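Long-range contact in cupin 2, conserved barrel domain protein (Novosphingobium aromaticivorans DSM 12444, PDB 3ES1), which is of unknown function but has a cupin-like fold, the small beta barrel shared by many metal-dependent enzymes and small-molecule-binding proteins: residues E109-K119 with Q130-T141. Numbering follows the deposited sequence.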
ATOM      1  N   GLU A 109      14.547   9.702   0.341  1.00 19.68           N
ATOM      2  CA  GLU A 109      15.036   8.408  -0.066  1.00 19.96           C
ATOM      3  C   GLU A 109      15.645   7.647   1.076  1.00 18.59           C
ATOM      4  O   GLU A 109      16.036   8.195   2.113  1.00 16.45           O
ATOM      5  CB  GLU A 109      15.999   8.495  -1.231  1.00 20.73           C
ATOM      6  CG  GLU A 109      17.235   9.306  -1.015  1.00 22.86           C
ATOM      7  CD  GLU A 109      17.996   9.490  -2.324  1.00 28.38           C
ATOM      8  OE1 GLU A 109      17.379   9.846  -3.351  1.00 33.96           O
ATOM      9  OE2 GLU A 109      19.195   9.244  -2.342  1.00 28.32           O
ATOM     10  N   ILE A 110      15.705   6.357   0.827  1.00 18.86           N
ATOM     11  CA  ILE A 110      16.019   5.341   1.838  1.00 18.32           C
ATOM     12  C   ILE A 110      16.977   4.247   1.325  1.00 18.80           C
ATOM     13  O   ILE A 110      16.940   3.835   0.164  1.00 19.11           O
ATOM     14  CB  ILE A 110      14.727   4.659   2.376  1.00 18.80           C
ATOM     15  CG1 ILE A 110      14.976   4.107   3.783  1.00 19.42           C
ATOM     16  CG2 ILE A 110      14.282   3.521   1.454  1.00 17.01           C
ATOM     17  CD1 ILE A 110      15.157   5.213   4.894  1.00 18.09           C
ATOM     18  N   GLU A 111      17.844   3.811   2.231  1.00 18.21           N
ATOM     19  CA  GLU A 111      18.746   2.677   1.999  1.00 18.42           C
ATOM     20  C   GLU A 111      18.134   1.414   2.592  1.00 18.03           C
ATOM     21  O   GLU A 111      17.895   1.314   3.792  1.00 18.54           O
ATOM     22  CB  GLU A 111      20.088   2.933   2.680  1.00 19.00           C
ATOM     23  CG  GLU A 111      21.112   1.799   2.465  1.00 16.80           C
ATOM     24  CD  GLU A 111      22.497   2.288   2.681  1.00 18.78           C
ATOM     25  OE1 GLU A 111      22.937   2.289   3.855  1.00 18.57           O
ATOM     26  OE2 GLU A 111      23.113   2.707   1.678  1.00 16.14           O
ATOM     27  N   LEU A 112      17.886   0.453   1.729  1.00 17.74           N
ATOM     28  CA  LEU A 112      17.429  -0.862   2.166  1.00 16.88           C
ATOM     29  C   LEU A 112      18.609  -1.792   2.222  1.00 16.96           C
ATOM     30  O   LEU A 112      19.247  -2.067   1.203  1.00 17.52           O
ATOM     31  CB  LEU A 112      16.385  -1.406   1.212  1.00 16.84           C
ATOM     32  CG  LEU A 112      15.893  -2.845   1.331  1.00 15.62           C
ATOM     33  CD1 LEU A 112      15.308  -3.120   2.736  1.00 16.24           C
ATOM     34  CD2 LEU A 112      14.876  -3.131   0.301  1.00 14.86           C
ATOM     35  N   GLU A 113      18.834  -2.330   3.413  1.00 16.77           N
ATOM     36  CA  GLU A 113      19.892  -3.325   3.635  1.00 17.18           C
ATOM     37  C   GLU A 113      19.294  -4.681   3.988  1.00 17.87           C
ATOM     38  O   GLU A 113      18.436  -4.789   4.884  1.00 17.77           O
ATOM     39  CB  GLU A 113      20.849  -2.877   4.739  1.00 16.71           C
ATOM     40  CG  GLU A 113      21.999  -3.851   4.948  1.00 18.15           C
ATOM     41  CD  GLU A 113      23.046  -3.385   5.947  1.00 22.58           C
ATOM     42  OE1 GLU A 113      23.238  -2.144   6.103  1.00 23.55           O
ATOM     43  OE2 GLU A 113      23.714  -4.287   6.541  1.00 21.61           O
ATOM     44  N   LEU A 114      19.791  -5.699   3.285  1.00 18.41           N
ATOM     45  CA  LEU A 114      19.366  -7.087   3.471  1.00 18.63           C
ATOM     46  C   LEU A 114      20.475  -7.872   4.152  1.00 19.74           C
ATOM     47  O   LEU A 114      21.143  -7.334   5.010  1.00 20.33           O
ATOM     48  CB  LEU A 114      18.972  -7.714   2.149  1.00 18.20           C
ATOM     49  CG  LEU A 114      17.902  -6.943   1.348  1.00 16.47           C
ATOM     50  CD1 LEU A 114      17.554  -7.687   0.092  1.00 14.73           C
ATOM     51  CD2 LEU A 114      16.633  -6.728   2.112  1.00 13.78           C
ATOM     52  N   ASP A 115      20.686  -9.129   3.760  1.00 19.87           N
ATOM     53  CA  ASP A 115      21.690  -9.974   4.449  1.00 20.30           C
ATOM     54  C   ASP A 115      23.090  -9.621   3.956  1.00 20.17           C
ATOM     55  O   ASP A 115      23.318  -9.202   2.818  1.00 17.27           O
ATOM     56  CB  ASP A 115      21.424 -11.518   4.307  1.00 19.55           C
ATOM     57  CG  ASP A 115      20.406 -12.071   5.331  1.00 21.76           C
ATOM     58  OD1 ASP A 115      20.343 -11.573   6.477  1.00 23.57           O
ATOM     59  OD2 ASP A 115      19.663 -13.064   5.035  1.00 21.83           O
ATOM     60  N   ASP A 116      24.052  -9.855   4.840  1.00 20.60           N
ATOM     61  CA  ASP A 116      25.460  -9.862   4.460  1.00 21.81           C
ATOM     62  C   ASP A 116      25.932  -8.586   3.791  1.00 22.52           C
ATOM     63  O   ASP A 116      26.770  -8.626   2.900  1.00 22.41           O
ATOM     64  CB  ASP A 116      25.758 -11.084   3.564  1.00 21.79           C
ATOM     65  CG  ASP A 116      25.331 -12.381   4.233  1.00 22.59           C
ATOM     66  OD1 ASP A 116      25.556 -12.463   5.451  1.00 24.63           O
ATOM     67  OD2 ASP A 116      24.686 -13.239   3.604  1.00 23.38           O
ATOM     68  N   GLY A 117      25.362  -7.467   4.234  1.00 22.63           N
ATOM     69  CA  GLY A 117      25.783  -6.139   3.817  1.00 22.01           C
ATOM     70  C   GLY A 117      25.172  -5.685   2.490  1.00 22.49           C
ATOM     71  O   GLY A 117      25.456  -4.594   2.024  1.00 22.36           O
ATOM     72  N   ALA A 118      24.347  -6.527   1.868  1.00 21.94           N
ATOM     73  CA  ALA A 118      23.713  -6.141   0.594  1.00 21.15           C
ATOM     74  C   ALA A 118      22.786  -4.944   0.825  1.00 21.35           C
ATOM     75  O   ALA A 118      21.971  -4.937   1.736  1.00 22.36           O
ATOM     76  CB  ALA A 118      22.942  -7.308  -0.033  1.00 21.18           C
ATOM     77  N   LYS A 119      22.945  -3.906   0.040  1.00 21.73           N
ATOM     78  CA  LYS A 119      22.056  -2.791   0.139  1.00 21.41           C
ATOM     79  C   LYS A 119      21.941  -1.953  -1.111  1.00 20.85           C
ATOM     80  O   LYS A 119      22.792  -1.950  -1.915  1.00 20.27           O
ATOM     81  CB  LYS A 119      22.404  -1.920   1.312  1.00 21.87           C
ATOM     82  CG  LYS A 119      23.681  -1.276   1.229  1.00 23.98           C
ATOM     83  CD  LYS A 119      24.265  -1.238   2.575  1.00 22.80           C
ATOM     84  CE  LYS A 119      25.328  -0.267   2.720  1.00 26.50           C
ATOM     85  NZ  LYS A 119      26.188  -0.016   1.584  1.00 32.45           N
ATOM     86  N   GLN A 130       8.760  -6.558  -0.397  1.00 18.44           N
ATOM     87  CA  GLN A 130       9.565  -7.223   0.611  1.00 18.26           C
ATOM     88  C   GLN A 130       9.004  -8.609   0.847  1.00 17.90           C
ATOM     89  O   GLN A 130       7.995  -8.752   1.416  1.00 17.94           O
ATOM     90  CB  GLN A 130       9.648  -6.402   1.920  1.00 17.61           C
ATOM     91  CG  GLN A 130      10.551  -6.923   3.003  1.00 18.44           C
ATOM     92  CD  GLN A 130      11.906  -6.225   3.017  1.00 17.73           C
ATOM     93  OE1 GLN A 130      12.887  -6.799   2.717  1.00 18.63           O
ATOM     94  NE2 GLN A 130      11.908  -4.993   3.310  1.00 18.98           N
ATOM     95  N   ARG A 131       9.697  -9.621   0.364  1.00 18.35           N
ATOM     96  CA  ARG A 131       9.176 -11.005   0.312  1.00 18.77           C
ATOM     97  C   ARG A 131       9.678 -11.874   1.490  1.00 18.90           C
ATOM     98  O   ARG A 131      10.220 -12.959   1.305  1.00 19.06           O
ATOM     99  CB  ARG A 131       9.454 -11.619  -1.068  1.00 19.44           C
ATOM    100  CG  ARG A 131       8.671 -10.898  -2.197  1.00 18.72           C
ATOM    101  CD  ARG A 131       8.980 -11.421  -3.565  1.00 21.33           C
ATOM    102  NE  ARG A 131       8.736 -12.866  -3.617  1.00 22.23           N
ATOM    103  CZ  ARG A 131       9.681 -13.785  -3.613  1.00 21.93           C
ATOM    104  NH1 ARG A 131      10.950 -13.438  -3.537  1.00 19.44           N
ATOM    105  NH2 ARG A 131       9.346 -15.065  -3.642  1.00 21.40           N
ATOM    106  N   GLY A 132       9.408 -11.359   2.683  1.00 18.34           N
ATOM    107  CA  GLY A 132       9.629 -12.064   3.984  1.00 18.87           C
ATOM    108  C   GLY A 132      11.098 -12.151   4.337  1.00 18.59           C
ATOM    109  O   GLY A 132      11.580 -13.035   5.041  1.00 18.20           O
ATOM    110  N   THR A 133      11.808 -11.171   3.829  1.00 19.79           N
ATOM    111  CA  THR A 133      13.261 -11.062   4.010  1.00 19.48           C
ATOM    112  C   THR A 133      13.745 -10.273   5.216  1.00 20.36           C
ATOM    113  O   THR A 133      13.230  -9.187   5.558  1.00 20.61           O
ATOM    114  CB  THR A 133      13.868 -10.463   2.740  1.00 19.33           C
ATOM    115  OG1 THR A 133      13.032  -9.415   2.264  1.00 20.59           O
ATOM    116  CG2 THR A 133      13.969 -11.547   1.605  1.00 17.90           C
ATOM    117  N   ASN A 134      14.787 -10.820   5.825  1.00 19.31           N
ATOM    118  CA  ASN A 134      15.601 -10.066   6.792  1.00 19.79           C
ATOM    119  C   ASN A 134      16.094  -8.749   6.179  1.00 19.81           C
ATOM    120  O   ASN A 134      16.631  -8.723   5.061  1.00 18.83           O
ATOM    121  CB  ASN A 134      16.783 -10.918   7.282  1.00 19.92           C
ATOM    122  CG  ASN A 134      17.336 -10.425   8.572  1.00 23.31           C
ATOM    123  OD1 ASN A 134      16.593  -9.926   9.452  1.00 22.47           O
ATOM    124  ND2 ASN A 134      18.663 -10.558   8.724  1.00 25.09           N
ATOM    125  N   HIS A 135      15.823  -7.658   6.871  1.00 18.30           N
ATOM    126  CA  HIS A 135      16.196  -6.294   6.392  1.00 19.02           C
ATOM    127  C   HIS A 135      16.245  -5.227   7.483  1.00 18.88           C
ATOM    128  O   HIS A 135      15.651  -5.358   8.564  1.00 18.83           O
ATOM    129  CB  HIS A 135      15.169  -5.803   5.350  1.00 19.42           C
ATOM    130  CG  HIS A 135      13.823  -5.559   5.955  1.00 18.98           C
ATOM    131  ND1 HIS A 135      12.973  -6.597   6.281  1.00 19.36           N
ATOM    132  CD2 HIS A 135      13.263  -4.434   6.468  1.00 20.14           C
ATOM    133  CE1 HIS A 135      11.889  -6.103   6.860  1.00 22.64           C
ATOM    134  NE2 HIS A 135      12.054  -4.800   7.012  1.00 19.01           N
ATOM    135  N   LEU A 136      16.890  -4.116   7.142  1.00 19.78           N
ATOM    136  CA  LEU A 136      16.747  -2.855   7.898  1.00 18.52           C
ATOM    137  C   LEU A 136      16.611  -1.691   6.913  1.00 18.03           C
ATOM    138  O   LEU A 136      16.983  -1.789   5.732  1.00 16.52           O
ATOM    139  CB  LEU A 136      17.957  -2.636   8.865  1.00 19.85           C
ATOM    140  CG  LEU A 136      19.382  -2.389   8.335  1.00 19.94           C
ATOM    141  CD1 LEU A 136      19.569  -0.932   7.794  1.00 16.92           C
ATOM    142  CD2 LEU A 136      20.401  -2.671   9.404  1.00 19.93           C
ATOM    143  N   TRP A 137      16.070  -0.602   7.412  1.00 16.40           N
ATOM    144  CA  TRP A 137      15.977   0.665   6.675  1.00 16.44           C
ATOM    145  C   TRP A 137      16.925   1.703   7.299  1.00 17.76           C
ATOM    146  O   TRP A 137      16.931   1.884   8.508  1.00 16.40           O
ATOM    147  CB  TRP A 137      14.551   1.223   6.703  1.00 16.85           C
ATOM    148  CG  TRP A 137      13.510   0.281   6.209  1.00 14.81           C
ATOM    149  CD1 TRP A 137      12.742  -0.535   6.970  1.00 15.50           C
ATOM    150  CD2 TRP A 137      13.186  -0.021   4.844  1.00 17.29           C
ATOM    151  NE1 TRP A 137      11.920  -1.313   6.189  1.00 13.99           N
ATOM    152  CE2 TRP A 137      12.175  -1.034   4.875  1.00 18.69           C
ATOM    153  CE3 TRP A 137      13.643   0.440   3.607  1.00 18.82           C
ATOM    154  CZ2 TRP A 137      11.602  -1.547   3.733  1.00 19.00           C
ATOM    155  CZ3 TRP A 137      13.064  -0.069   2.474  1.00 15.10           C
ATOM    156  CH2 TRP A 137      12.053  -1.058   2.541  1.00 16.14           C
ATOM    157  N   ARG A 138      17.691   2.358   6.449  1.00 18.31           N
ATOM    158  CA  ARG A 138      18.688   3.367   6.864  1.00 18.70           C
ATOM    159  C   ARG A 138      18.562   4.635   6.061  1.00 18.85           C
ATOM    160  O   ARG A 138      18.534   4.607   4.848  1.00 18.35           O
ATOM    161  CB  ARG A 138      20.130   2.820   6.752  1.00 18.81           C
ATOM    162  CG  ARG A 138      21.213   3.802   7.257  1.00 18.02           C
ATOM    163  CD  ARG A 138      22.609   3.228   7.106  1.00 20.53           C
ATOM    164  NE  ARG A 138      22.792   2.053   7.955  1.00 20.10           N
ATOM    165  CZ  ARG A 138      22.909   0.815   7.508  1.00 18.99           C
ATOM    166  NH1 ARG A 138      22.886   0.567   6.214  1.00 20.45           N
ATOM    167  NH2 ARG A 138      23.084  -0.163   8.374  1.00 19.26           N
ATOM    168  N   ASN A 139      18.425   5.749   6.778  1.00 18.84           N
ATOM    169  CA  ASN A 139      18.403   7.083   6.173  1.00 19.22           C
ATOM    170  C   ASN A 139      19.780   7.679   6.280  1.00 19.01           C
ATOM    171  O   ASN A 139      20.220   8.041   7.366  1.00 17.75           O
ATOM    172  CB  ASN A 139      17.397   7.985   6.879  1.00 19.45           C
ATOM    173  CG  ASN A 139      17.164   9.300   6.170  1.00 18.12           C
ATOM    174  OD1 ASN A 139      17.955   9.748   5.346  1.00 18.60           O
ATOM    175  ND2 ASN A 139      16.049   9.928   6.489  1.00 17.96           N
ATOM    176  N   THR A 140      20.466   7.732   5.141  1.00 19.46           N
ATOM    177  CA  THR A 140      21.844   8.194   5.098  1.00 19.73           C
ATOM    178  C   THR A 140      21.855   9.636   4.568  1.00 19.39           C
ATOM    179  O   THR A 140      22.904  10.196   4.266  1.00 20.51           O
ATOM    180  CB  THR A 140      22.681   7.296   4.179  1.00 19.43           C
ATOM    181  OG1 THR A 140      22.185   7.454   2.859  1.00 19.43           O
ATOM    182  CG2 THR A 140      22.571   5.839   4.591  1.00 19.46           C
ATOM    183  N   THR A 141      20.671  10.210   4.447  1.00 18.90           N
ATOM    184  CA  THR A 141      20.501  11.610   4.032  1.00 19.32           C
ATOM    185  C   THR A 141      20.329  12.573   5.221  1.00 20.70           C
ATOM    186  O   THR A 141      20.294  12.158   6.371  1.00 20.54           O
ATOM    187  CB  THR A 141      19.280  11.843   3.070  1.00 20.18           C
ATOM    188  OG1 THR A 141      18.055  11.942   3.819  1.00 18.89           O
ATOM    189  CG2 THR A 141      19.142  10.710   2.011  1.00 18.05           C
TER
HETATM  190  O   HOH W   1      18.755   7.366   2.741  1.00 17.02           O
HETATM  191  O   HOH W   2      15.493  11.647   2.650  1.00 22.68           O
HETATM  192  O   HOH W   3      22.682   5.371   0.912  1.00 27.49           O
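Arg138 lies beside Glu111 on one face of the antiparallel ladder joining strands 110-113 and 136-138, in which Glu111-Arg138 and Glu113-Leu136 are hydrogen-bonded pairs and Leu112-Trp137 a non-hydrogen-bonded one. Its CB sits 4.0 Å from Glu111 O; CG and then CD run alongside Glu111 OE1, CD coming to 3.4 Å. The chain, extended to CD, then bends (chi3 -65°), bringing the guanidinium over to Glu113. NH1 forms salt bridges with Glu111 OE1 at 2.9 Å, met on its anti side somewhat out of the carboxylate plane, and with Glu113 OE1 at 2.7 Å; both acceptors lie in the guanidinium plane. NH2 also reaches Glu113 OE1, at 3.0 Å, from above the carboxylate plane, while Leu136 CD1 lies against a guanidinium face. NE makes a further salt bridge with Glu91. A leucine here would probably leave Glu111, Glu113 and Glu91 without their shared counter-ion. On the other face Leu112 CD1 rests 3.8 Å from the centroid of the six-membered Trp137 ring, a CH-pi contact. Asn134 ND2 donates to Asp115 OD1; Asp115 OD2 accepts from Ala27 N of the second subunit. Strand 110-113 is central in a three-stranded sheet, between 119-122 and 136-138; Ile110 packs on strands 79-86 and 145-153 of the larger cupin sheet.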